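Local coordinates for myroilysin (Myroides sp. CSLB8, PDB 5ZJK), which probably acts as a zinc-dependent metalloendopeptidase of the astacin family, cutting peptide bonds within protein chains, at residues V3-K8 against Q157-A162; T7-G12 against L69-L74; H117-I122 against Y153-T158; Y163-I168 against F182-N187. All coordinates share one frame; numbering follows the deposited sequence.

Interaction 1: V3-K8 against Q157-A162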
loop_
_atom_site.group_PDB
_atom_site.type_symbol
_atom_site.label_atom_id
_atom_site.label_comp_id
_atom_site.label_asym_id
_atom_site.label_seq_id
_atom_site.Cartn_x
_atom_site.Cartn_y
_atom_site.Cartn_z
ATOM N N VAL A 3 0.752 10.945 2.277
ATOM C CA VAL A 3 1.019 10.303 3.557
ATOM C C VAL A 3 0.189 10.948 4.659
ATOM O O VAL A 3 0.107 12.171 4.733
ATOM C CB VAL A 3 2.514 10.400 3.936
ATOM C CG1 VAL A 3 2.758 9.859 5.339
ATOM C CG2 VAL A 3 3.372 9.676 2.921
ATOM N N VAL A 4 -0.432 10.133 5.505
ATOM C CA VAL A 4 -1.064 10.656 6.710
ATOM C C VAL A 4 0.032 11.154 7.645
ATOM O O VAL A 4 0.868 10.373 8.098
ATOM C CB VAL A 4 -1.926 9.599 7.423
ATOM C CG1 VAL A 4 -2.496 10.162 8.715
ATOM C CG2 VAL A 4 -3.044 9.126 6.512
ATOM N N ARG A 5 0.028 12.456 7.919
ATOM C CA ARG A 5 1.104 13.098 8.672
ATOM C C ARG A 5 1.356 12.463 10.035
ATOM O O ARG A 5 2.503 12.323 10.457
ATOM C CB ARG A 5 0.804 14.587 8.860
ATOM C CG ARG A 5 0.846 15.403 7.582
ATOM C CD ARG A 5 0.972 16.889 7.888
ATOM N NE ARG A 5 2.151 17.472 7.255
ATOM C CZ ARG A 5 2.128 18.139 6.105
ATOM N NH1 ARG A 5 0.982 18.318 5.463
ATOM N NH2 ARG A 5 3.250 18.632 5.601
ATOM N N SER A 6 0.285 12.075 10.719
ATOM C CA SER A 6 0.396 11.547 12.073
ATOM C C SER A 6 0.924 10.113 12.115
ATOM O O SER A 6 1.159 9.569 13.192
ATOM C CB SER A 6 -0.959 11.619 12.778
ATOM O OG SER A 6 -1.960 10.958 12.026
ATOM N N THR A 7 1.114 9.507 10.947
ATOM C CA THR A 7 1.598 8.132 10.883
ATOM C C THR A 7 3.061 8.052 10.461
ATOM O O THR A 7 3.627 6.963 10.374
ATOM C CB THR A 7 0.761 7.282 9.907
ATOM O OG1 THR A 7 0.954 7.752 8.567
ATOM C CG2 THR A 7 -0.713 7.352 10.263
ATOM N N LYS A 8 3.671 9.205 10.202
ATOM C CA LYS A 8 5.049 9.245 9.724
ATOM C C LYS A 8 6.042 8.732 10.759
ATOM O O LYS A 8 5.933 9.036 11.946
ATOM C CB LYS A 8 5.438 10.668 9.314
ATOM C CG LYS A 8 4.589 11.261 8.205
ATOM C CD LYS A 8 5.434 12.088 7.248
ATOM C CE LYS A 8 6.323 13.072 7.988
ATOM N NZ LYS A 8 7.086 13.942 7.050
ATOM N N GLN A 157 -4.700 16.709 7.020
ATOM C CA GLN A 157 -4.141 15.565 7.735
ATOM C C GLN A 157 -3.050 14.860 6.938
ATOM O O GLN A 157 -2.429 13.919 7.431
ATOM C CB GLN A 157 -5.240 14.560 8.091
ATOM C CG GLN A 157 -5.792 14.712 9.500
ATOM C CD GLN A 157 -6.278 13.396 10.079
ATOM O OE1 GLN A 157 -7.477 13.115 10.094
ATOM N NE2 GLN A 157 -5.344 12.579 10.557
ATOM N N THR A 158 -2.815 15.311 5.711
ATOM C CA THR A 158 -1.867 14.627 4.841
ATOM C C THR A 158 -0.777 15.524 4.264
ATOM O O THR A 158 -0.988 16.710 4.017
ATOM C CB THR A 158 -2.584 13.944 3.659
ATOM O OG1 THR A 158 -3.362 14.913 2.945
ATOM C CG2 THR A 158 -3.495 12.832 4.155
ATOM N N GLN A 159 0.395 14.930 4.065
ATOM C CA GLN A 159 1.468 15.531 3.289
ATOM C C GLN A 159 1.466 14.865 1.919
ATOM O O GLN A 159 1.577 13.643 1.822
ATOM C CB GLN A 159 2.815 15.353 3.987
ATOM C CG GLN A 159 4.005 15.888 3.214
ATOM C CD GLN A 159 5.321 15.568 3.893
ATOM O OE1 GLN A 159 5.390 14.686 4.747
ATOM N NE2 GLN A 159 6.372 16.285 3.517
ATOM N N TYR A 160 1.332 15.658 0.862
ATOM C CA TYR A 160 1.047 15.096 -0.453
ATOM C C TYR A 160 1.801 15.760 -1.599
ATOM O O TYR A 160 2.204 16.919 -1.510
ATOM C CB TYR A 160 -0.456 15.180 -0.729
ATOM C CG TYR A 160 -1.015 16.576 -0.573
ATOM C CD1 TYR A 160 -1.023 17.467 -1.638
ATOM C CD2 TYR A 160 -1.532 17.005 0.642
ATOM C CE1 TYR A 160 -1.530 18.744 -1.497
ATOM C CE2 TYR A 160 -2.039 18.279 0.792
ATOM C CZ TYR A 160 -2.037 19.144 -0.281
ATOM O OH TYR A 160 -2.543 20.414 -0.137
ATOM N N SER A 161 1.980 15.003 -2.676
ATOM C CA SER A 161 2.454 15.548 -3.939
ATOM C C SER A 161 1.256 15.759 -4.850
ATOM O O SER A 161 0.111 15.672 -4.407
ATOM C CB SER A 161 3.467 14.613 -4.599
ATOM O OG SER A 161 2.821 13.497 -5.187
ATOM N N ALA A 162 1.514 16.034 -6.122
ATOM C CA ALA A 162 0.441 16.097 -7.102
ATOM C C ALA A 162 -0.134 14.699 -7.303
ATOM O O ALA A 162 0.577 13.706 -7.152
ATOM C CB ALA A 162 0.942 16.670 -8.416
HETATM O O HOH W 1 -2.001 13.119 10.010
#

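Interaction 2: T7-G12 against L69-L74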
loop_
_atom_site.group_PDB
_atom_site.type_symbol
_atom_site.label_atom_id
_atom_site.label_comp_id
_atom_site.label_asym_id
_atom_site.label_seq_id
_atom_site.Cartn_x
_atom_site.Cartn_y
_atom_site.Cartn_z
ATOM N N THR A 7 1.114 9.507 10.947
ATOM C CA THR A 7 1.598 8.132 10.883
ATOM C C THR A 7 3.061 8.052 10.461
ATOM O O THR A 7 3.627 6.963 10.374
ATOM C CB THR A 7 0.761 7.282 9.907
ATOM O OG1 THR A 7 0.954 7.752 8.567
ATOM C CG2 THR A 7 -0.713 7.352 10.263
ATOM N N LYS A 8 3.671 9.205 10.202
ATOM C CA LYS A 8 5.049 9.245 9.724
ATOM C C LYS A 8 6.042 8.732 10.759
ATOM O O LYS A 8 5.933 9.036 11.946
ATOM C CB LYS A 8 5.438 10.668 9.314
ATOM C CG LYS A 8 4.589 11.261 8.205
ATOM C CD LYS A 8 5.434 12.088 7.248
ATOM C CE LYS A 8 6.323 13.072 7.988
ATOM N NZ LYS A 8 7.086 13.942 7.050
ATOM N N TRP A 9 7.009 7.950 10.296
ATOM C CA TRP A 9 8.123 7.530 11.132
ATOM C C TRP A 9 9.107 8.681 11.277
ATOM O O TRP A 9 9.165 9.558 10.414
ATOM C CB TRP A 9 8.826 6.309 10.532
ATOM C CG TRP A 9 7.963 5.092 10.442
ATOM C CD1 TRP A 9 7.172 4.723 9.394
ATOM C CD2 TRP A 9 7.809 4.077 11.439
ATOM N NE1 TRP A 9 6.532 3.543 9.678
ATOM C CE2 TRP A 9 6.906 3.125 10.928
ATOM C CE3 TRP A 9 8.347 3.882 12.714
ATOM C CZ2 TRP A 9 6.528 1.996 11.648
ATOM C CZ3 TRP A 9 7.970 2.760 13.427
ATOM C CH2 TRP A 9 7.070 1.832 12.893
ATOM N N PRO A 10 9.874 8.696 12.376
ATOM C CA PRO A 10 10.981 9.649 12.485
ATOM C C PRO A 10 11.931 9.485 11.305
ATOM O O PRO A 10 12.177 8.357 10.887
ATOM C CB PRO A 10 11.652 9.262 13.805
ATOM C CG PRO A 10 10.564 8.628 14.602
ATOM C CD PRO A 10 9.704 7.903 13.606
ATOM N N ASN A 11 12.438 10.586 10.761
ATOM C CA ASN A 11 13.280 10.511 9.574
ATOM C C ASN A 11 14.595 9.793 9.853
ATOM O O ASN A 11 15.231 10.018 10.881
ATOM C CB ASN A 11 13.553 11.911 9.023
ATOM C CG ASN A 11 14.039 11.885 7.588
ATOM O OD1 ASN A 11 13.806 10.921 6.860
ATOM N ND2 ASN A 11 14.718 12.947 7.172
ATOM N N GLY A 12 14.994 8.921 8.933
ATOM C CA GLY A 12 16.228 8.172 9.077
ATOM C C GLY A 12 16.085 6.960 9.977
ATOM O O GLY A 12 17.071 6.290 10.284
ATOM N N LEU A 69 -1.207 1.893 8.402
ATOM C CA LEU A 69 -0.514 3.106 7.980
ATOM C C LEU A 69 0.600 3.512 8.938
ATOM O O LEU A 69 0.337 4.055 10.009
ATOM C CB LEU A 69 -1.508 4.260 7.838
ATOM C CG LEU A 69 -2.597 4.119 6.776
ATOM C CD1 LEU A 69 -3.518 5.326 6.798
ATOM C CD2 LEU A 69 -1.976 3.940 5.400
ATOM N N GLY A 70 1.841 3.251 8.541
ATOM C CA GLY A 70 3.006 3.712 9.279
ATOM C C GLY A 70 3.052 3.335 10.747
ATOM O O GLY A 70 3.013 2.156 11.099
ATOM N N THR A 71 3.123 4.348 11.607
ATOM C CA THR A 71 3.280 4.136 13.043
ATOM C C THR A 71 2.017 3.598 13.711
ATOM O O THR A 71 2.003 3.372 14.920
ATOM C CB THR A 71 3.697 5.434 13.760
ATOM O OG1 THR A 71 2.810 6.495 13.388
ATOM C CG2 THR A 71 5.118 5.818 13.385
ATOM N N GLN A 72 0.960 3.393 12.930
ATOM C CA GLN A 72 -0.231 2.711 13.429
ATOM C C GLN A 72 0.136 1.301 13.877
ATOM O O GLN A 72 -0.532 0.711 14.725
ATOM C CB GLN A 72 -1.324 2.652 12.360
ATOM C CG GLN A 72 -2.041 3.967 12.105
ATOM C CD GLN A 72 -3.130 3.834 11.054
ATOM O OE1 GLN A 72 -3.320 2.764 10.475
ATOM N NE2 GLN A 72 -3.848 4.921 10.804
ATOM N N ALA A 73 1.210 0.774 13.296
ATOM C CA ALA A 73 1.726 -0.543 13.641
ATOM C C ALA A 73 2.121 -0.638 15.113
ATOM O O ALA A 73 2.142 -1.725 15.687
ATOM C CB ALA A 73 2.916 -0.883 12.755
ATOM N N LEU A 74 2.434 0.504 15.718
ATOM C CA LEU A 74 2.838 0.548 17.120
ATOM C C LEU A 74 1.691 0.169 18.057
ATOM O O LEU A 74 1.915 -0.392 19.130
ATOM C CB LEU A 74 3.364 1.939 17.481
ATOM C CG LEU A 74 4.581 2.466 16.715
ATOM C CD1 LEU A 74 4.837 3.924 17.066
ATOM C CD2 LEU A 74 5.813 1.622 16.998
#

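Interaction 3: H117-I122 against Y153-T158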
loop_
_atom_site.group_PDB
_atom_site.type_symbol
_atom_site.label_atom_id
_atom_site.label_comp_id
_atom_site.label_asym_id
_atom_site.label_seq_id
_atom_site.Cartn_x
_atom_site.Cartn_y
_atom_site.Cartn_z
ATOM N N HIS A 117 -6.600 10.257 -2.934
ATOM C CA HIS A 117 -5.742 11.432 -2.807
ATOM C C HIS A 117 -6.550 12.673 -2.428
ATOM O O HIS A 117 -7.667 12.857 -2.906
ATOM C CB HIS A 117 -4.990 11.661 -4.123
ATOM C CG HIS A 117 -3.803 12.565 -4.001
ATOM N ND1 HIS A 117 -3.896 13.935 -4.106
ATOM C CD2 HIS A 117 -2.493 12.291 -3.793
ATOM C CE1 HIS A 117 -2.695 14.468 -3.963
ATOM N NE2 HIS A 117 -1.827 13.492 -3.772
ATOM N N PRO A 118 -5.994 13.526 -1.554
ATOM C CA PRO A 118 -6.716 14.717 -1.089
ATOM C C PRO A 118 -6.991 15.749 -2.184
ATOM O O PRO A 118 -7.891 16.572 -2.022
ATOM C CB PRO A 118 -5.779 15.300 -0.023
ATOM C CG PRO A 118 -4.435 14.742 -0.341
ATOM C CD PRO A 118 -4.696 13.371 -0.876
ATOM N N LEU A 119 -6.234 15.706 -3.275
ATOM C CA LEU A 119 -6.404 16.673 -4.355
ATOM C C LEU A 119 -7.282 16.145 -5.485
ATOM O O LEU A 119 -7.628 16.887 -6.404
ATOM C CB LEU A 119 -5.044 17.087 -4.924
ATOM C CG LEU A 119 -4.095 17.872 -4.020
ATOM C CD1 LEU A 119 -2.818 18.213 -4.769
ATOM C CD2 LEU A 119 -4.765 19.132 -3.497
ATOM N N THR A 120 -7.645 14.869 -5.418
ATOM C CA THR A 120 -8.342 14.230 -6.528
ATOM C C THR A 120 -9.862 14.322 -6.418
ATOM O O THR A 120 -10.413 14.562 -5.342
ATOM C CB THR A 120 -7.948 12.741 -6.657
ATOM O OG1 THR A 120 -8.198 12.292 -7.995
ATOM C CG2 THR A 120 -8.737 11.881 -5.681
ATOM N N ASN A 121 -10.524 14.144 -7.555
ATOM C CA ASN A 121 -11.976 14.045 -7.624
ATOM C C ASN A 121 -12.343 13.101 -8.763
ATOM O O ASN A 121 -12.925 13.509 -9.768
ATOM C CB ASN A 121 -12.615 15.421 -7.823
ATOM C CG ASN A 121 -14.132 15.378 -7.746
ATOM O OD1 ASN A 121 -14.721 14.345 -7.435
ATOM N ND2 ASN A 121 -14.769 16.509 -8.025
ATOM N N ILE A 122 -11.976 11.835 -8.590
ATOM C CA ILE A 122 -12.149 10.809 -9.612
ATOM C C ILE A 122 -13.616 10.614 -9.989
ATOM O O ILE A 122 -14.470 10.458 -9.118
ATOM C CB ILE A 122 -11.546 9.472 -9.135
ATOM C CG1 ILE A 122 -10.029 9.608 -8.997
ATOM C CG2 ILE A 122 -11.890 8.342 -10.093
ATOM C CD1 ILE A 122 -9.378 8.478 -8.245
ATOM N N TYR A 153 -9.047 11.631 1.390
ATOM C CA TYR A 153 -8.465 12.225 2.586
ATOM C C TYR A 153 -8.462 13.745 2.477
ATOM O O TYR A 153 -8.815 14.300 1.437
ATOM C CB TYR A 153 -7.045 11.703 2.812
ATOM C CG TYR A 153 -6.988 10.293 3.358
ATOM C CD1 TYR A 153 -7.329 9.205 2.565
ATOM C CD2 TYR A 153 -6.588 10.052 4.666
ATOM C CE1 TYR A 153 -7.276 7.916 3.061
ATOM C CE2 TYR A 153 -6.533 8.767 5.169
ATOM C CZ TYR A 153 -6.878 7.703 4.362
ATOM O OH TYR A 153 -6.824 6.421 4.859
ATOM N N SER A 154 -8.071 14.418 3.554
ATOM C CA SER A 154 -8.028 15.873 3.559
ATOM C C SER A 154 -6.597 16.380 3.437
ATOM O O SER A 154 -5.646 15.683 3.795
ATOM C CB SER A 154 -8.673 16.428 4.831
ATOM O OG SER A 154 -7.810 16.286 5.945
ATOM N N THR A 155 -6.453 17.600 2.931
ATOM C CA THR A 155 -5.143 18.220 2.774
ATOM C C THR A 155 -4.538 18.597 4.123
ATOM O O THR A 155 -3.336 18.836 4.227
ATOM C CB THR A 155 -5.224 19.480 1.892
ATOM O OG1 THR A 155 -6.166 20.401 2.457
ATOM C CG2 THR A 155 -5.664 19.117 0.483
ATOM N N THR A 156 -5.377 18.643 5.153
ATOM C CA THR A 156 -4.944 19.069 6.479
ATOM C C THR A 156 -4.281 17.944 7.269
ATOM O O THR A 156 -3.402 18.195 8.093
ATOM C CB THR A 156 -6.124 19.623 7.300
ATOM O OG1 THR A 156 -7.132 18.614 7.438
ATOM C CG2 THR A 156 -6.725 20.838 6.612
ATOM N N GLN A 157 -4.700 16.709 7.020
ATOM C CA GLN A 157 -4.141 15.565 7.735
ATOM C C GLN A 157 -3.050 14.860 6.938
ATOM O O GLN A 157 -2.429 13.919 7.431
ATOM C CB GLN A 157 -5.240 14.560 8.091
ATOM C CG GLN A 157 -5.792 14.712 9.500
ATOM C CD GLN A 157 -6.278 13.396 10.079
ATOM O OE1 GLN A 157 -7.477 13.115 10.094
ATOM N NE2 GLN A 157 -5.344 12.579 10.557
ATOM N N THR A 158 -2.815 15.311 5.711
ATOM C CA THR A 158 -1.867 14.627 4.841
ATOM C C THR A 158 -0.777 15.524 4.264
ATOM O O THR A 158 -0.988 16.710 4.017
ATOM C CB THR A 158 -2.584 13.944 3.659
ATOM O OG1 THR A 158 -3.362 14.913 2.945
ATOM C CG2 THR A 158 -3.495 12.832 4.155
#

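Interaction 4: Y163-I168 against F182-N187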
loop_
_atom_site.group_PDB
_atom_site.type_symbol
_atom_site.label_atom_id
_atom_site.label_comp_id
_atom_site.label_asym_id
_atom_site.label_seq_id
_atom_site.Cartn_x
_atom_site.Cartn_y
_atom_site.Cartn_z
ATOM N N TYR A 163 -1.421 14.631 -7.628
ATOM C CA TYR A 163 -2.095 13.358 -7.872
ATOM C C TYR A 163 -1.398 12.573 -8.982
ATOM O O TYR A 163 -1.242 13.064 -10.099
ATOM C CB TYR A 163 -3.566 13.604 -8.214
ATOM C CG TYR A 163 -4.297 12.411 -8.785
ATOM C CD1 TYR A 163 -4.455 11.245 -8.047
ATOM C CD2 TYR A 163 -4.848 12.460 -10.057
ATOM C CE1 TYR A 163 -5.129 10.156 -8.569
ATOM C CE2 TYR A 163 -5.525 11.380 -10.586
ATOM C CZ TYR A 163 -5.662 10.230 -9.839
ATOM O OH TYR A 163 -6.335 9.154 -10.368
ATOM N N ASP A 164 -0.972 11.355 -8.659
ATOM C CA ASP A 164 -0.156 10.551 -9.565
ATOM C C ASP A 164 -0.853 9.255 -9.971
ATOM O O ASP A 164 -0.933 8.311 -9.187
ATOM C CB ASP A 164 1.194 10.242 -8.910
ATOM C CG ASP A 164 2.091 9.388 -9.784
ATOM O OD1 ASP A 164 1.951 9.444 -11.023
ATOM O OD2 ASP A 164 2.943 8.663 -9.229
ATOM N N THR A 165 -1.338 9.210 -11.208
ATOM C CA THR A 165 -2.076 8.056 -11.715
ATOM C C THR A 165 -1.201 6.819 -11.904
ATOM O O THR A 165 -1.712 5.712 -12.071
ATOM C CB THR A 165 -2.755 8.372 -13.063
ATOM O OG1 THR A 165 -1.770 8.817 -14.003
ATOM C CG2 THR A 165 -3.804 9.454 -12.894
ATOM N N GLN A 166 0.113 7.007 -11.884
ATOM C CA GLN A 166 1.038 5.905 -12.119
ATOM C C GLN A 166 1.662 5.401 -10.824
ATOM O O GLN A 166 2.518 4.517 -10.842
ATOM C CB GLN A 166 2.133 6.335 -13.097
ATOM C CG GLN A 166 1.619 6.671 -14.485
ATOM C CD GLN A 166 2.693 7.258 -15.377
ATOM O OE1 GLN A 166 3.876 6.956 -15.224
ATOM N NE2 GLN A 166 2.284 8.104 -16.316
ATOM N N SER A 167 1.224 5.960 -9.702
ATOM C CA SER A 167 1.776 5.603 -8.400
ATOM C C SER A 167 1.517 4.142 -8.050
ATOM O O SER A 167 0.515 3.560 -8.466
ATOM C CB SER A 167 1.198 6.508 -7.310
ATOM O OG SER A 167 1.736 6.182 -6.041
ATOM N N ILE A 168 2.429 3.562 -7.277
ATOM C CA ILE A 168 2.310 2.181 -6.826
ATOM C C ILE A 168 1.120 2.019 -5.878
ATOM O O ILE A 168 0.649 0.908 -5.636
ATOM C CB ILE A 168 3.612 1.714 -6.128
ATOM C CG1 ILE A 168 3.635 0.192 -5.955
ATOM C CG2 ILE A 168 3.799 2.428 -4.797
ATOM C CD1 ILE A 168 3.838 -0.568 -7.242
ATOM N N PHE A 182 -12.110 8.028 -18.379
ATOM C CA PHE A 182 -10.935 8.024 -17.522
ATOM C C PHE A 182 -10.645 6.618 -17.021
ATOM O O PHE A 182 -11.561 5.877 -16.664
ATOM C CB PHE A 182 -11.134 8.980 -16.342
ATOM C CG PHE A 182 -10.055 8.896 -15.299
ATOM C CD1 PHE A 182 -8.836 9.520 -15.494
ATOM C CD2 PHE A 182 -10.266 8.200 -14.120
ATOM C CE1 PHE A 182 -7.843 9.446 -14.536
ATOM C CE2 PHE A 182 -9.276 8.122 -13.158
ATOM C CZ PHE A 182 -8.065 8.747 -13.367
ATOM N N SER A 183 -9.369 6.256 -16.998
ATOM C CA SER A 183 -8.967 4.935 -16.541
ATOM C C SER A 183 -7.534 4.938 -16.029
ATOM O O SER A 183 -6.688 5.680 -16.525
ATOM C CB SER A 183 -9.114 3.909 -17.667
ATOM O OG SER A 183 -8.009 3.960 -18.550
ATOM N N VAL A 184 -7.273 4.104 -15.031
ATOM C CA VAL A 184 -5.926 3.932 -14.509
ATOM C C VAL A 184 -5.483 2.487 -14.700
ATOM O O VAL A 184 -6.170 1.557 -14.278
ATOM C CB VAL A 184 -5.838 4.311 -13.020
ATOM C CG1 VAL A 184 -4.461 3.978 -12.466
ATOM C CG2 VAL A 184 -6.150 5.786 -12.831
ATOM N N GLY A 185 -4.336 2.305 -15.345
ATOM C CA GLY A 185 -3.832 0.978 -15.643
ATOM C C GLY A 185 -3.237 0.269 -14.444
ATOM O O GLY A 185 -3.497 0.632 -13.298
ATOM N N ASN A 186 -2.429 -0.750 -14.716
ATOM C CA ASN A 186 -1.812 -1.549 -13.668
ATOM C C ASN A 186 -0.401 -1.068 -13.344
ATOM O O ASN A 186 0.527 -1.271 -14.124
ATOM C CB ASN A 186 -1.785 -3.022 -14.080
ATOM C CG ASN A 186 -1.262 -3.927 -12.983
ATOM O OD1 ASN A 186 -2.013 -4.362 -12.111
ATOM N ND2 ASN A 186 0.032 -4.222 -13.026
ATOM N N ASN A 187 -0.250 -0.427 -12.189
ATOM C CA ASN A 187 1.046 0.080 -11.755
ATOM C C ASN A 187 1.754 -0.920 -10.847
ATOM O O ASN A 187 1.292 -1.199 -9.742
ATOM C CB ASN A 187 0.875 1.419 -11.038
ATOM C CG ASN A 187 0.107 2.429 -11.867
ATOM O OD1 ASN A 187 0.261 2.495 -13.086
ATOM N ND2 ASN A 187 -0.734 3.219 -11.209
#

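Interaction 1: V3-K8 against Q157-A162
The guanidinium group of Arg-5 lies flat over the stem of Gln-159, whose CB sits 3.6 Å from Arg-5 CZ, over the centre of the group. The two side chains run roughly perpendicular, yet the guanidinium and the Gln-159 amide end nearly parallel, 16° apart. Beneath them a short antiparallel strand pair joins the N-terminal strand 2-4 to strand 158-160. Val-3 and Gln-159 form its hydrogen-bonded pair, with Val-3 N 2.9 Å from Gln-159 O and Gln-159 N 2.9 Å from Val-3 O. On the other face, the beta-branched Val-4 and Thr-158 make the non-hydrogen-bonded pair, suited to extended backbone. Arg-5 N prolongs the ladder to Gln-157 O (2.9 Å), and a water ties that same oxygen to Ser-6 N. Gln-159 is fully extended, its chi1 of 177° setting CG anti to the backbone N, and OE1 accepts a hydrogen bond from Lys-8 NZ (3.0 Å). Shortening Gln-159 to alanine is likely to deprive Lys-8 NZ of OE1 and strip part of the apolar floor from under Arg-5. The contact thus brings two cationic side chains onto one neutral glutamine: its methylenes serve the flat charge, its carbonyl oxygen the ammonium.

Interaction 2: T7-G12 against L69-L74
Thr-71 and Trp-9 lie alongside each other, pointing opposite ways, so that the threonine methyl comes to rest over one face of the indole. CG2 of Thr-71 lies 3.9 Å from the centroid of the six-membered ring of Trp-9, 17° off its normal, a CH-pi contact. The methyl is set there by chi1 of 51°, which turns CG2 anti to the carbonyl carbon. Next to it Trp-9 NE1 passes 3.6 Å from Gly-70 CA, while its N-H is spent on Ala-108 O, just beyond the zinc-binding helix 94-107. Gly-70 belongs to the loop that follows strand 66-67; its backbone bonds to that of the zinc ligand His-107, so this loop borders the HExxH helix expected of an astacin-type peptidase. Glycine suits the place, with positive phi and a position where a CB would run into Thr-7 O. That oxygen accepts from Thr-71 N at 2.9 Å, the donor tilted 17° from the carbonyl plane. Thr-7 turns CB against Leu-69 O (3.3 Å), and its methyl CG2 touches Gln-72 NE2 (4.0 Å). Were an alanine to stand in for Trp-9, Ala-108 O would be likely to lose the indole N-H and the Thr-71 methyl its aromatic face. The extended Gln-72 chain brings OE1 to Leu-69 N, which donates at 3.1 Å from above the amide plane.

Interaction 3: H117-I122 against Y153-T158
A type I beta turn, running from His-117 to Thr-120 in the loop between helix 94-107 and helix 126-134, packs through its Pro-118 against Tyr-153 to Thr-155 and Thr-158, in the loop that leads into strand 158-160. Proline suits the second position of such a turn, since its ring fixes phi near the required value (-65°), and here the same ring makes most of the contact. Pro-118 CA makes a C-H...O contact with Tyr-153 O at 3.3 Å, CB rests on the peptide carbon of Ser-154 and on the methyl CG2 of Thr-155, and CG approaches Thr-158 OG1 at 3.5 Å. That hydroxyl already donates to Ser-154 O (2.6 Å), bridging Ser-154 and Thr-158 within their loop. Leu-119 adds the outer edge: its CD2 meets Thr-155 CG2 at 4.1 Å, the two side chains crossing at about a right angle. The tyrosine ring itself leads away from the turn, and its side chain lies about 6 Å from that of the zinc ligand His-113. The turn is held by His-117, whose ND1 accepts from Leu-119 N at 3.0 Å while Pro-118 CD lies over one face of the imidazole. NE2 of the same ring reaches Gly-1 O in a weak hydrogen bond, a pattern consistent with a proton on NE2. No hydrogen bond joins the two segments, so the two loops meet by carbon packing and a C-H...O contact, while the Thr-158 hydroxyl and His-117 ND1 are paired inside their own segments.

Interaction 4: Y163-I168 against F182-N187
The backbone of Asp-164 to Ser-167 folds into a type I beta turn and passes beside Val-184 to Asn-187, with Ile-168 CA 5.5 Å from Asn-187 CA. The turn ends at Ser-167, and Ser-167 to Met-169 fit by sequence and position the Met-turn of metzincin peptidases such as astacin. Asp-164 suits the turn's start: its OD1 accepts from Gln-166 N, an Asx turn. Asn-187 grips the turn from across. A chi1 of -54° places its CG anti to the carbonyl carbon, and the amide then slips against the Gln-166 backbone so that one nitrogen serves two carbonyls: ND2 donates to Thr-165 O (2.8 Å) and bonds weakly to Ser-167 O at 3.0 Å. An amide suits this spot because its NH2 has two hydrogens to give. At the other end Tyr-163 and Phe-182 point at each other, the hydroxyl OH of Tyr-163 arriving at the ring edge 3.5 Å from Phe-182 CZ, while that hydroxyl bonds to His-170 NE2. Val-184 lays its CG1 methyl against Thr-165 O. Ile-168 O is hydrogen-bonded to ND1 of the zinc ligand His-103. Ile-168 CD1 packs on Asn-187 O at 3.6 Å.

Overall arrangement
Interactions 1 and 2 start from the same N-terminal residues, sharing Thr-7 and Lys-8, with centres about 11 Å apart; Val-4 of the first packs on Leu-69 of the second. Interaction 3 ends on the residues that open the second segment of interaction 1, their centres about 9 Å apart. Segment 157-162 adjoins segment 163-168 of interaction 4 in the sequence, and the centres of interactions 3 and 4 are about 16 Å apart. Interactions 2 and 4 stand farthest apart, centres about 25 Å, on opposite sides of the chain's centre. Both reach the zinc-binding helix 94-107: the backbone of Gly-70 bonds with that of His-107, and Ile-168 O with His-103 ND1. Residues of all four contacts thus come near the zinc ligands, from segments spread along the chain.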